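Local coordinates for Rbsd/fucu transport protein family protein (Streptococcus pneumoniae, PDB 4A34), which interconverts the alpha and beta anomers of L-fucose as a fucose mutarotase, probably working as a ring-like decamer, at the interface of chains A and B and the interface of chains A and C. Sequence-based numbering; all coordinates share one arbitrary frame. Chains: chain A/B/C, Rbsd/fucu transport protein family protein.

Contact 1: the interface of chains A and B. Residues chain A 21-22, 24, 119; chain B 34, 37.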
# COMPACT_ATOMS: atom_id res chain seq x y z
N GLY A 21 -10.15 8.90 22.66
CA GLY A 21 -9.89 9.02 24.08
C GLY A 21 -10.31 10.38 24.56
O GLY A 21 -11.05 11.10 23.88
N HIS A 22 -9.84 10.76 25.74
CA HIS A 22 -10.30 12.01 26.32
C HIS A 22 -9.84 13.19 25.51
O HIS A 22 -8.64 13.42 25.35
CB HIS A 22 -9.86 12.17 27.78
CG HIS A 22 -10.41 13.40 28.43
ND1 HIS A 22 -9.65 14.24 29.20
CD2 HIS A 22 -11.65 13.95 28.38
CE1 HIS A 22 -10.39 15.24 29.62
NE2 HIS A 22 -11.61 15.09 29.14
N ASP A 24 -10.80 13.96 22.25
CA ASP A 24 -11.00 13.76 20.82
C ASP A 24 -12.42 14.13 20.40
O ASP A 24 -13.39 13.93 21.16
CB ASP A 24 -10.70 12.31 20.42
CG ASP A 24 -9.22 11.99 20.36
OD1 ASP A 24 -8.41 12.86 19.96
OD2 ASP A 24 -8.86 10.85 20.71
N TYR A 119 -10.89 13.95 15.12
CA TYR A 119 -10.36 12.63 14.88
C TYR A 119 -11.08 11.94 13.72
O TYR A 119 -10.45 11.25 12.92
CB TYR A 119 -10.42 11.77 16.14
CG TYR A 119 -9.86 10.38 15.94
CD1 TYR A 119 -8.50 10.16 15.75
CD2 TYR A 119 -10.71 9.27 15.93
CE1 TYR A 119 -7.99 8.88 15.56
CE2 TYR A 119 -10.20 7.99 15.75
CZ TYR A 119 -8.86 7.81 15.56
OH TYR A 119 -8.38 6.54 15.38
N PRO B 34 -5.97 9.81 24.72
CA PRO B 34 -6.20 9.76 23.28
C PRO B 34 -4.95 9.28 22.52
O PRO B 34 -4.28 10.06 21.82
CB PRO B 34 -6.57 11.21 22.94
CG PRO B 34 -5.79 12.01 23.91
CD PRO B 34 -5.70 11.19 25.17
N SER B 37 -5.07 9.03 18.47
CA SER B 37 -5.06 10.32 17.77
C SER B 37 -3.73 11.07 17.89
O SER B 37 -3.41 11.90 17.03
CB SER B 37 -6.25 11.20 18.17
OG SER B 37 -6.15 11.74 19.48
O HOH W 1 -7.21 8.48 20.22

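Contact 2: the interface of chains A and C. Residues chain A 11-12, 15, 18-19; chain C 11-12, 14-15.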
# COMPACT_ATOMS: atom_id res chain seq x y z
N PRO A 11 -19.53 -1.24 12.24
CA PRO A 11 -18.29 -1.85 12.71
C PRO A 11 -17.13 -0.87 12.84
O PRO A 11 -16.50 -0.81 13.89
CB PRO A 11 -18.00 -2.89 11.64
CG PRO A 11 -19.33 -3.35 11.24
CD PRO A 11 -20.21 -2.12 11.27
N ASP A 12 -16.85 -0.10 11.79
CA ASP A 12 -15.73 0.82 11.87
C ASP A 12 -16.07 2.01 12.74
O ASP A 12 -15.18 2.63 13.33
CB ASP A 12 -15.21 1.24 10.48
CG ASP A 12 -13.71 1.63 10.50
OD1 ASP A 12 -13.03 1.51 11.55
OD2 ASP A 12 -13.19 2.05 9.44
N LYS A 15 -15.26 0.79 16.46
CA LYS A 15 -13.81 0.82 16.62
C LYS A 15 -13.32 2.25 16.83
O LYS A 15 -12.46 2.50 17.68
CB LYS A 15 -13.12 0.17 15.42
CG LYS A 15 -11.60 0.27 15.40
CD LYS A 15 -11.02 -0.52 14.24
CE LYS A 15 -9.49 -0.47 14.23
NZ LYS A 15 -8.93 0.63 13.39
N MET A 18 -14.46 3.66 20.26
CA MET A 18 -13.57 2.94 21.19
C MET A 18 -12.14 3.47 21.24
O MET A 18 -11.58 3.62 22.34
CB MET A 18 -13.53 1.45 20.87
CG MET A 18 -14.86 0.72 20.92
SD MET A 18 -14.69 -0.88 21.73
CE MET A 18 -14.67 -0.32 23.44
N GLU A 19 -11.54 3.74 20.08
CA GLU A 19 -10.12 4.16 20.02
C GLU A 19 -9.91 5.65 20.32
O GLU A 19 -8.80 6.05 20.69
CB GLU A 19 -9.43 3.76 18.70
CG GLU A 19 -9.99 4.45 17.47
CD GLU A 19 -9.50 3.84 16.16
OE1 GLU A 19 -9.07 2.66 16.14
OE2 GLU A 19 -9.55 4.58 15.14
N PRO C 11 -10.67 -2.49 20.52
CA PRO C 11 -11.40 -1.84 19.43
C PRO C 11 -11.49 -2.70 18.16
O PRO C 11 -12.57 -2.85 17.58
CB PRO C 11 -10.58 -0.57 19.16
CG PRO C 11 -9.76 -0.36 20.39
CD PRO C 11 -9.49 -1.72 20.94
N ASP C 12 -10.36 -3.27 17.76
CA ASP C 12 -10.31 -4.07 16.55
C ASP C 12 -11.03 -5.42 16.70
O ASP C 12 -11.60 -5.92 15.73
CB ASP C 12 -8.88 -4.21 16.02
CG ASP C 12 -8.81 -4.35 14.50
OD1 ASP C 12 -9.73 -3.87 13.78
OD2 ASP C 12 -7.82 -4.95 14.01
N LEU C 14 -13.85 -5.93 18.58
CA LEU C 14 -15.28 -5.66 18.50
C LEU C 14 -15.71 -5.48 17.05
O LEU C 14 -16.73 -6.05 16.61
CB LEU C 14 -15.65 -4.42 19.32
CG LEU C 14 -16.99 -4.53 20.05
CD1 LEU C 14 -17.23 -3.29 20.88
CD2 LEU C 14 -18.17 -4.78 19.12
N LYS C 15 -14.93 -4.68 16.31
CA LYS C 15 -15.13 -4.52 14.88
C LYS C 15 -15.25 -5.88 14.19
O LYS C 15 -16.27 -6.17 13.55
CB LYS C 15 -13.99 -3.70 14.25
CG LYS C 15 -14.15 -3.51 12.76
CD LYS C 15 -13.05 -2.65 12.19
CE LYS C 15 -13.22 -2.46 10.69
NZ LYS C 15 -12.50 -3.50 9.89

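Contact 1: the interface of chains A and B
The chain A loop between helix 11-19 and strand 25-29, together with A:Tyr119 just ahead of strand 120-124, meets the short helix 35-38 of chain B and the loop that leads into it. A:Asp24 and B:Ser37 carry the polar contact. The B:Ser37 hydroxyl, OG, gives a hydrogen bond of 2.6 Å to carboxylate oxygen OD1 of A:Asp24, on the syn lone pair, the one facing OD2. OG sits between its own backbone N and carbonyl carbon (chi1 73°), a rotation that aims it at the carboxylate; it also lies 3.1 Å from A:Asp24 OD2, so the hydroxyl leans across both oxygens and OD1 takes the shorter bond.

OD2 has further partners. The backbone N of A:Gly21 donates to it from the anti side, 20° out of the carboxylate plane and 3.0 Å from A:Asp24 OD2, tying the carboxylate back to its own loop. A water 2.9 Å from A:Asp24 OD2 also contacts B:Ser37 N, making a second, indirect link between the chains. Held from several directions, the carboxylate should have little freedom to turn, and these donors would probably stabilise its negative charge.

Carbon contacts flank the bond. B:Ser37 CB sits 3.5 Å from A:Tyr119 CD1, approaching from above the ring plane on the CD1 and CE1 side. B:Pro34 lies aslant the A:Asp24 carboxylate, its CB next to CG and OD2, while its CG makes a van der Waals approach of 3.5 Å to the carbonyl O of A:His22. B:Ser37 gives up 50 Å² to chain A, far more than B:Pro34.

The site joins two non-equivalent surfaces of the same protein. A:His22 and B:Pro34 come from two sets of fucose-lining residues, so the sugar pocket is probably completed across this subunit boundary; the loop joining helix 11-19 to strand 25-29 carries both A:His22 and A:Asp24, and the A:Gly21 bond within it may help steady the histidine.

Contact 2: the interface of chains A and C
This is a two-fold symmetric, helix-to-helix homotypic interface, in which helix 11-19 of chain A packs against the same helix of chain C; in the ten-subunit assembly it probably ties one ring of five subunits to the other. At the centre the aliphatic stems of A:Lys15 and C:Lys15 cross obliquely, with A:Lys15 CD 3.6 Å from C:Lys15 CD. Each stem leaves its helix with CG anti to the backbone N (chi1 173° in A:Lys15) and stays extended until it bends at chi4, turning the amino group away from the methylene crossing. The NZ atoms of A:Lys15 and C:Lys15 are thereby kept 6.5 Å apart, and the like charges do not meet.

Around this crossing the first turn of each helix supplies the neighbours. A:Lys15 passes across C:Pro11 at about a right angle, its CG 4.0 Å from C:Pro11 CB, and C:Lys15 repeats the packing against A:Pro11. A:Lys15 also runs side by side with C:Asp12, pointing the same way, so that methylene CE of A:Lys15 comes 3.4 Å from carboxylate oxygen OD1 of C:Asp12. The ammonium itself stays 4.6 Å from that oxygen, measured from A:Lys15 NZ to C:Asp12 OD1, too far for a salt bridge though the opposite charges may still attract at long range. Within its own helix A:Lys15 NZ makes a weak salt bridge with the A:Glu19 carboxylate, which may help hold the amino end toward A:Glu19.

With no N or O of either chain within bonding distance of the other, the 277 Å² hidden in this patch is held by packing of methylene stems, proline rings and the Met-Leu pair. Toward one flank, A:Met18 lays its CB against C:Pro11 CB, and bends at chi2 and chi3 bring its sulphur across C:Leu14 at about a right angle, with A:Met18 SD 3.6 Å from C:Leu14 CD1.

The C-alpha centres of contact 1 and contact 2 lie about 14 Å apart, and chain A serves both with one continuous stretch: helix 11-19 forms its half of contact 2, and the loop straight after that helix supplies much of its half of contact 1. The two differ in symmetry, contact 2 being two-fold and contact 1 joining unlike surfaces. Such a pair suits a decamer of two stacked rings, contact 1 probably linking neighbours within a ring and contact 2 linking the rings. Through the shared segment, packing between rings could help steady the loop that carries A:His22 beside the fucose pocket.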